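Transcriptional regulator, ROK family (Vibrio cholerae O1 biovar eltor, PDB 1Z05) probably binds DNA as a zinc-containing transcriptional regulator of the ROK family, a homologue of the E. coli protein Mlc, with a likely role in carbohydrate metabolism. Local coordinates at residues 74-86 against 97-109. Sequence-based numbering, arbitrary orientation.
Sequences TRELIDAHLIHET and PAVGLQTNNLGWQ. With SO4 (sulfate ion), chain G.
Leu101 of strand 99-103 packs against Ile83 and Glu85 of strand 83-86 in a two-stranded antiparallel sheet whose strands are linked through helix 88-94, an arrangement consistent with the wing of a winged helix-turn-helix domain. From CB, 4.1 Å from His84 O, the side chain runs to CG, which chi1 of -66° places beside the backbone N, bringing the forked end nearer strand 83-86 than its root. CD1 meets Thr74 CG2 at 3.6 Å, the two side chains crossing at about a right angle, while CD2 lies 3.7 Å from Glu85 CB and also touches the CD1 atoms of Ile78 and Ile83. Glu85 runs alongside Leu101, and its carboxylate reaches Arg56 of helix 56-63 in a salt bridge.

The His84–Gln102 pair exchanges two backbone hydrogen bonds, each donor approaching its carbonyl at 166°; a beta bulge then shifts the register, so that Thr86 pairs with Val99. Beyond strand 99-103, a Schellman motif with His81 at positive phi closes helix 67-79, and the His81 carbonyl meets Trp108. Leu82 CD2 covers one indole face in a CH-pi contact. Trp108 NE1 donates to His81 O at 2.8 Å, the oxygen lying in the indole plane but the nitrogen 38° out of the carbonyl plane.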
ATOM      1  N   THR A  74       4.329  -6.745 -30.907  1.00 38.66           N
ATOM      2  CA  THR A  74       3.807  -8.037 -31.354  1.00 39.21           C
ATOM      3  C   THR A  74       4.841  -8.834 -32.138  1.00 39.39           C
ATOM      4  O   THR A  74       4.885 -10.055 -32.027  1.00 40.32           O
ATOM      5  CB  THR A  74       2.516  -7.913 -32.202  1.00 38.92           C
ATOM      6  OG1 THR A  74       2.722  -6.987 -33.274  1.00 39.86           O
ATOM      7  CG2 THR A  74       1.336  -7.467 -31.342  1.00 38.97           C
ATOM      8  N   ARG A  75       5.665  -8.153 -32.937  1.00 40.10           N
ATOM      9  CA  ARG A  75       6.687  -8.847 -33.715  1.00 39.68           C
ATOM     10  C   ARG A  75       7.694  -9.569 -32.809  1.00 38.98           C
ATOM     11  O   ARG A  75       8.036 -10.725 -33.065  1.00 36.55           O
ATOM     12  CB  ARG A  75       7.377  -7.892 -34.705  1.00 40.10           C
ATOM     13  CG  ARG A  75       8.450  -8.511 -35.634  1.00 44.49           C
ATOM     14  CD  ARG A  75       8.034  -9.841 -36.299  1.00 50.75           C
ATOM     15  NE  ARG A  75       6.650  -9.862 -36.774  1.00 54.28           N
ATOM     16  CZ  ARG A  75       6.009 -10.957 -37.177  1.00 57.40           C
ATOM     17  NH1 ARG A  75       6.622 -12.136 -37.173  1.00 59.30           N
ATOM     18  NH2 ARG A  75       4.753 -10.877 -37.588  1.00 56.40           N
ATOM     19  N   GLU A  76       8.172  -8.883 -31.766  1.00 39.02           N
ATOM     20  CA  GLU A  76       9.054  -9.518 -30.784  1.00 40.21           C
ATOM     21  C   GLU A  76       8.349 -10.692 -30.085  1.00 39.09           C
ATOM     22  O   GLU A  76       8.952 -11.748 -29.889  1.00 39.14           O
ATOM     23  CB  GLU A  76       9.597  -8.514 -29.754  1.00 39.77           C
ATOM     24  CG  GLU A  76      10.440  -7.395 -30.353  1.00 46.31           C
ATOM     25  CD  GLU A  76      11.530  -6.863 -29.420  1.00 53.78           C
ATOM     26  OE1 GLU A  76      11.677  -7.377 -28.284  1.00 56.37           O
ATOM     27  OE2 GLU A  76      12.248  -5.923 -29.835  1.00 55.27           O
ATOM     28  N   LEU A  77       7.078 -10.517 -29.728  1.00 38.48           N
ATOM     29  CA  LEU A  77       6.338 -11.590 -29.051  1.00 39.54           C
ATOM     30  C   LEU A  77       6.050 -12.781 -29.972  1.00 39.49           C
ATOM     31  O   LEU A  77       6.122 -13.931 -29.537  1.00 40.48           O
ATOM     32  CB  LEU A  77       5.052 -11.065 -28.399  1.00 39.14           C
ATOM     33  CG  LEU A  77       5.138 -10.022 -27.273  1.00 43.25           C
ATOM     34  CD1 LEU A  77       3.738  -9.644 -26.812  1.00 42.20           C
ATOM     35  CD2 LEU A  77       5.988 -10.487 -26.094  1.00 44.57           C
ATOM     36  N   ILE A  78       5.740 -12.509 -31.238  1.00 38.83           N
ATOM     37  CA  ILE A  78       5.558 -13.578 -32.227  1.00 39.81           C
ATOM     38  C   ILE A  78       6.848 -14.380 -32.453  1.00 40.03           C
ATOM     39  O   ILE A  78       6.838 -15.617 -32.398  1.00 37.88           O
ATOM     40  CB  ILE A  78       4.994 -13.044 -33.572  1.00 40.49           C
ATOM     41  CG1 ILE A  78       3.500 -12.734 -33.419  1.00 40.75           C
ATOM     42  CG2 ILE A  78       5.214 -14.073 -34.708  1.00 40.29           C
ATOM     43  CD1 ILE A  78       2.985 -11.687 -34.354  1.00 41.94           C
ATOM     44  N   ASP A  79       7.949 -13.672 -32.693  1.00 39.78           N
ATOM     45  CA  ASP A  79       9.238 -14.309 -32.959  1.00 40.10           C
ATOM     46  C   ASP A  79       9.730 -15.141 -31.775  1.00 38.92           C
ATOM     47  O   ASP A  79      10.453 -16.120 -31.954  1.00 36.21           O
ATOM     48  CB  ASP A  79      10.292 -13.269 -33.356  1.00 40.89           C
ATOM     49  CG  ASP A  79      10.023 -12.644 -34.723  1.00 44.97           C
ATOM     50  OD1 ASP A  79       9.280 -13.235 -35.541  1.00 49.76           O
ATOM     51  OD2 ASP A  79      10.566 -11.549 -34.984  1.00 51.74           O
ATOM     52  N   ALA A  80       9.326 -14.740 -30.570  1.00 38.30           N
ATOM     53  CA  ALA A  80       9.637 -15.484 -29.357  1.00 37.45           C
ATOM     54  C   ALA A  80       8.660 -16.644 -29.139  1.00 38.24           C
ATOM     55  O   ALA A  80       8.829 -17.422 -28.203  1.00 37.27           O
ATOM     56  CB  ALA A  80       9.610 -14.551 -28.158  1.00 37.80           C
ATOM     57  N   HIS A  81       7.636 -16.735 -29.994  1.00 38.01           N
ATOM     58  CA  HIS A  81       6.581 -17.762 -29.898  1.00 38.57           C
ATOM     59  C   HIS A  81       5.755 -17.684 -28.609  1.00 37.83           C
ATOM     60  O   HIS A  81       5.291 -18.700 -28.092  1.00 38.39           O
ATOM     61  CB  HIS A  81       7.157 -19.169 -30.104  1.00 38.51           C
ATOM     62  CG  HIS A  81       7.974 -19.302 -31.348  1.00 44.06           C
ATOM     63  ND1 HIS A  81       9.339 -19.493 -31.328  1.00 49.30           N
ATOM     64  CD2 HIS A  81       7.625 -19.232 -32.655  1.00 45.97           C
ATOM     65  CE1 HIS A  81       9.792 -19.559 -32.567  1.00 48.55           C
ATOM     66  NE2 HIS A  81       8.772 -19.400 -33.391  1.00 48.98           N
ATOM     67  N   LEU A  82       5.581 -16.471 -28.099  1.00 37.68           N
ATOM     68  CA  LEU A  82       4.747 -16.244 -26.915  1.00 37.27           C
ATOM     69  C   LEU A  82       3.297 -15.979 -27.308  1.00 37.16           C
ATOM     70  O   LEU A  82       2.372 -16.230 -26.531  1.00 35.95           O
ATOM     71  CB  LEU A  82       5.305 -15.079 -26.093  1.00 37.60           C
ATOM     72  CG  LEU A  82       6.540 -15.493 -25.291  1.00 36.44           C
ATOM     73  CD1 LEU A  82       7.365 -14.286 -24.856  1.00 36.41           C
ATOM     74  CD2 LEU A  82       6.121 -16.363 -24.092  1.00 37.44           C
ATOM     75  N   ILE A  83       3.115 -15.455 -28.516  1.00 37.02           N
ATOM     76  CA  ILE A  83       1.788 -15.226 -29.079  1.00 37.52           C
ATOM     77  C   ILE A  83       1.764 -15.753 -30.495  1.00 37.60           C
ATOM     78  O   ILE A  83       2.822 -15.999 -31.086  1.00 37.89           O
ATOM     79  CB  ILE A  83       1.332 -13.729 -29.034  1.00 37.72           C
ATOM     80  CG1 ILE A  83       2.181 -12.839 -29.969  1.00 38.16           C
ATOM     81  CG2 ILE A  83       1.294 -13.229 -27.576  1.00 37.69           C
ATOM     82  CD1 ILE A  83       1.776 -11.360 -29.969  1.00 38.16           C
ATOM     83  N   HIS A  84       0.564 -15.935 -31.032  0.50 37.03           N
ATOM     84  CA  HIS A  84       0.427 -16.403 -32.399  0.50 36.78           C
ATOM     85  C   HIS A  84      -0.845 -15.875 -33.033  0.50 37.18           C
ATOM     86  O   HIS A  84      -1.782 -15.484 -32.337  0.50 37.77           O
ATOM     87  CB  HIS A  84       0.480 -17.931 -32.465  0.50 36.12           C
ATOM     88  CG  HIS A  84      -0.742 -18.608 -31.927  0.50 34.05           C
ATOM     89  ND1 HIS A  84      -1.723 -19.127 -32.743  0.50 29.82           N
ATOM     90  CD2 HIS A  84      -1.137 -18.859 -30.656  0.50 32.05           C
ATOM     91  CE1 HIS A  84      -2.671 -19.669 -32.001  0.50 31.49           C
ATOM     92  NE2 HIS A  84      -2.337 -19.527 -30.731  0.50 33.31           N
ATOM     93  N   GLU A  85      -0.851 -15.870 -34.361  1.00 37.45           N
ATOM     94  CA  GLU A  85      -2.006 -15.477 -35.166  1.00 37.97           C
ATOM     95  C   GLU A  85      -2.037 -16.355 -36.421  1.00 37.45           C
ATOM     96  O   GLU A  85      -1.051 -17.026 -36.737  1.00 38.04           O
ATOM     97  CB  GLU A  85      -1.887 -14.007 -35.583  1.00 38.58           C
ATOM     98  CG  GLU A  85      -0.620 -13.703 -36.386  1.00 37.99           C
ATOM     99  CD  GLU A  85      -0.535 -12.265 -36.888  1.00 41.75           C
ATOM    100  OE1 GLU A  85      -1.581 -11.582 -36.962  1.00 44.68           O
ATOM    101  OE2 GLU A  85       0.592 -11.826 -37.214  1.00 44.28           O
ATOM    102  N   THR A  86      -3.170 -16.373 -37.118  1.00 36.63           N
ATOM    103  CA  THR A  86      -3.192 -16.844 -38.503  1.00 36.37           C
ATOM    104  C   THR A  86      -3.250 -15.574 -39.358  1.00 37.50           C
ATOM    105  O   THR A  86      -4.257 -14.851 -39.344  1.00 37.34           O
ATOM    106  CB  THR A  86      -4.389 -17.774 -38.825  1.00 37.30           C
ATOM    107  OG1 THR A  86      -4.393 -18.896 -37.936  1.00 36.18           O
ATOM    108  CG2 THR A  86      -4.315 -18.299 -40.280  1.00 33.20           C
ATOM    109  N   PRO A  97      -9.558 -19.516 -41.835  1.00 44.57           N
ATOM    110  CA  PRO A  97      -9.814 -18.098 -41.557  1.00 43.51           C
ATOM    111  C   PRO A  97      -8.610 -17.382 -40.956  1.00 41.79           C
ATOM    112  O   PRO A  97      -7.818 -17.999 -40.248  1.00 42.44           O
ATOM    113  CB  PRO A  97     -10.961 -18.135 -40.532  1.00 43.50           C
ATOM    114  CG  PRO A  97     -11.468 -19.567 -40.536  1.00 45.35           C
ATOM    115  CD  PRO A  97     -10.273 -20.388 -40.885  1.00 45.03           C
ATOM    116  N   ALA A  98      -8.476 -16.092 -41.251  1.00 40.49           N
ATOM    117  CA  ALA A  98      -7.510 -15.240 -40.559  1.00 40.10           C
ATOM    118  C   ALA A  98      -7.987 -15.091 -39.118  1.00 40.15           C
ATOM    119  O   ALA A  98      -9.182 -14.884 -38.863  1.00 39.95           O
ATOM    120  CB  ALA A  98      -7.410 -13.874 -41.240  1.00 39.59           C
ATOM    121  N   VAL A  99      -7.065 -15.244 -38.176  1.00 40.07           N
ATOM    122  CA  VAL A  99      -7.407 -15.247 -36.756  1.00 40.74           C
ATOM    123  C   VAL A  99      -6.473 -14.293 -36.037  1.00 40.23           C
ATOM    124  O   VAL A  99      -5.263 -14.293 -36.275  1.00 41.28           O
ATOM    125  CB  VAL A  99      -7.328 -16.676 -36.124  1.00 41.60           C
ATOM    126  CG1 VAL A  99      -7.734 -16.658 -34.652  1.00 42.59           C
ATOM    127  CG2 VAL A  99      -8.227 -17.659 -36.863  1.00 41.46           C
ATOM    128  N   GLY A 100      -7.054 -13.473 -35.166  1.00 40.28           N
ATOM    129  CA  GLY A 100      -6.314 -12.476 -34.404  1.00 40.11           C
ATOM    130  C   GLY A 100      -5.360 -13.105 -33.414  1.00 38.95           C
ATOM    131  O   GLY A 100      -5.339 -14.325 -33.242  1.00 39.45           O
ATOM    132  N   LEU A 101      -4.578 -12.259 -32.753  1.00 39.50           N
ATOM    133  CA  LEU A 101      -3.519 -12.716 -31.856  1.00 39.01           C
ATOM    134  C   LEU A 101      -4.053 -13.377 -30.590  1.00 38.12           C
ATOM    135  O   LEU A 101      -5.005 -12.888 -29.972  1.00 37.30           O
ATOM    136  CB  LEU A 101      -2.585 -11.553 -31.497  1.00 39.44           C
ATOM    137  CG  LEU A 101      -1.768 -10.987 -32.664  1.00 42.00           C
ATOM    138  CD1 LEU A 101      -1.426  -9.525 -32.415  1.00 42.30           C
ATOM    139  CD2 LEU A 101      -0.516 -11.803 -32.915  1.00 40.61           C
ATOM    140  N   GLN A 102      -3.439 -14.506 -30.233  1.00 36.97           N
ATOM    141  CA  GLN A 102      -3.744 -15.234 -29.001  1.00 36.86           C
ATOM    142  C   GLN A 102      -2.442 -15.647 -28.329  1.00 37.07           C
ATOM    143  O   GLN A 102      -1.405 -15.779 -28.985  1.00 35.82           O
ATOM    144  CB  GLN A 102      -4.548 -16.505 -29.280  1.00 36.38           C
ATOM    145  CG  GLN A 102      -5.861 -16.300 -30.022  1.00 37.09           C
ATOM    146  CD  GLN A 102      -6.576 -17.624 -30.267  1.00 38.31           C
ATOM    147  OE1 GLN A 102      -6.449 -18.219 -31.331  1.00 42.00           O
ATOM    148  NE2 GLN A 102      -7.307 -18.095 -29.270  1.00 37.96           N
ATOM    149  N   THR A 103      -2.492 -15.868 -27.023  1.00 38.67           N
ATOM    150  CA  THR A 103      -1.314 -16.369 -26.331  1.00 41.27           C
ATOM    151  C   THR A 103      -1.055 -17.808 -26.783  1.00 42.50           C
ATOM    152  O   THR A 103      -1.992 -18.585 -27.022  1.00 42.59           O
ATOM    153  CB  THR A 103      -1.461 -16.308 -24.799  1.00 41.35           C
ATOM    154  OG1 THR A 103      -2.688 -16.926 -24.418  1.00 45.38           O
ATOM    155  CG2 THR A 103      -1.475 -14.871 -24.339  1.00 42.46           C
ATOM    156  N   ASN A 104       0.226 -18.136 -26.914  1.00 42.41           N
ATOM    157  CA  ASN A 104       0.675 -19.438 -27.357  1.00 44.77           C
ATOM    158  C   ASN A 104       1.301 -20.179 -26.175  1.00 44.65           C
ATOM    159  O   ASN A 104       2.516 -20.366 -26.127  1.00 46.51           O
ATOM    160  CB  ASN A 104       1.682 -19.264 -28.501  1.00 44.93           C
ATOM    161  CG  ASN A 104       2.068 -20.577 -29.159  1.00 48.68           C
ATOM    162  OD1 ASN A 104       1.349 -21.579 -29.071  1.00 51.63           O
ATOM    163  ND2 ASN A 104       3.205 -20.574 -29.838  1.00 50.46           N
ATOM    164  N   ASN A 105       0.463 -20.580 -25.220  1.00 43.81           N
ATOM    165  CA  ASN A 105       0.917 -21.190 -23.961  1.00 43.31           C
ATOM    166  C   ASN A 105       1.461 -22.603 -24.079  1.00 41.89           C
ATOM    167  O   ASN A 105       2.289 -23.016 -23.267  1.00 41.77           O
ATOM    168  CB  ASN A 105      -0.208 -21.182 -22.911  1.00 44.79           C
ATOM    169  CG  ASN A 105      -0.383 -19.821 -22.235  1.00 47.13           C
ATOM    170  OD1 ASN A 105       0.421 -18.912 -22.416  1.00 49.09           O
ATOM    171  ND2 ASN A 105      -1.441 -19.689 -21.448  1.00 50.70           N
ATOM    172  N   LEU A 106       0.976 -23.349 -25.070  1.00 39.46           N
ATOM    173  CA  LEU A 106       1.302 -24.762 -25.197  1.00 38.27           C
ATOM    174  C   LEU A 106       2.778 -24.950 -25.536  1.00 37.22           C
ATOM    175  O   LEU A 106       3.267 -24.417 -26.536  1.00 36.33           O
ATOM    176  CB  LEU A 106       0.397 -25.442 -26.241  1.00 38.45           C
ATOM    177  CG  LEU A 106       0.245 -26.961 -26.154  1.00 38.18           C
ATOM    178  CD1 LEU A 106      -0.406 -27.398 -24.835  1.00 35.67           C
ATOM    179  CD2 LEU A 106      -0.554 -27.501 -27.341  1.00 37.36           C
ATOM    180  N   GLY A 107       3.473 -25.684 -24.673  1.00 35.84           N
ATOM    181  CA  GLY A 107       4.910 -25.885 -24.791  1.00 36.61           C
ATOM    182  C   GLY A 107       5.697 -25.115 -23.752  1.00 37.44           C
ATOM    183  O   GLY A 107       6.830 -25.486 -23.421  1.00 38.24           O
ATOM    184  N   TRP A 108       5.104 -24.040 -23.237  1.00 36.74           N
ATOM    185  CA  TRP A 108       5.752 -23.214 -22.223  1.00 36.90           C
ATOM    186  C   TRP A 108       5.346 -23.666 -20.834  1.00 37.44           C
ATOM    187  O   TRP A 108       4.173 -23.957 -20.578  1.00 37.38           O
ATOM    188  CB  TRP A 108       5.346 -21.751 -22.364  1.00 36.20           C
ATOM    189  CG  TRP A 108       5.738 -21.105 -23.643  1.00 38.02           C
ATOM    190  CD1 TRP A 108       4.903 -20.713 -24.647  1.00 37.56           C
ATOM    191  CD2 TRP A 108       7.055 -20.714 -24.039  1.00 37.39           C
ATOM    192  NE1 TRP A 108       5.617 -20.116 -25.649  1.00 38.12           N
ATOM    193  CE2 TRP A 108       6.943 -20.100 -25.304  1.00 38.26           C
ATOM    194  CE3 TRP A 108       8.320 -20.818 -23.445  1.00 40.09           C
ATOM    195  CZ2 TRP A 108       8.050 -19.608 -26.001  1.00 38.08           C
ATOM    196  CZ3 TRP A 108       9.429 -20.328 -24.141  1.00 39.28           C
ATOM    197  CH2 TRP A 108       9.282 -19.733 -25.409  1.00 39.07           C
ATOM    198  N   GLN A 109       6.319 -23.674 -19.933  1.00 36.33           N
ATOM    199  CA  GLN A 109       6.124 -24.170 -18.589  1.00 37.44           C
ATOM    200  C   GLN A 109       6.890 -23.310 -17.589  1.00 37.75           C
ATOM    201  O   GLN A 109       7.688 -22.456 -17.968  1.00 39.55           O
ATOM    202  CB  GLN A 109       6.618 -25.620 -18.502  1.00 36.03           C
ATOM    203  CG  GLN A 109       5.939 -26.587 -19.483  1.00 37.32           C
ATOM    204  CD  GLN A 109       6.609 -27.932 -19.511  1.00 37.57           C
ATOM    205  OE1 GLN A 109       7.797 -28.034 -19.242  1.00 40.70           O
ATOM    206  NE2 GLN A 109       5.852 -28.977 -19.837  1.00 39.51           N
TER
HETATM  207  S   SO4 G 411       5.301  -7.214 -39.003  0.50 55.55           S
HETATM  208  O1  SO4 G 411       5.743  -8.197 -39.991  0.50 53.26           O
HETATM  209  O2  SO4 G 411       5.550  -5.872 -39.521  0.50 54.66           O
HETATM  210  O3  SO4 G 411       3.876  -7.402 -38.728  0.50 54.41           O
HETATM  211  O4  SO4 G 411       6.052  -7.374 -37.762  0.50 54.85           O
HETATM  212  O   HOH W   1       2.555 -17.154 -23.978  1.00 29.88           O
HETATM  213  O   HOH W   2      -4.303 -20.285 -28.354  1.00 48.57           O
HETATM  214  O   HOH W   3      -6.789 -20.177 -38.745  1.00 41.97           O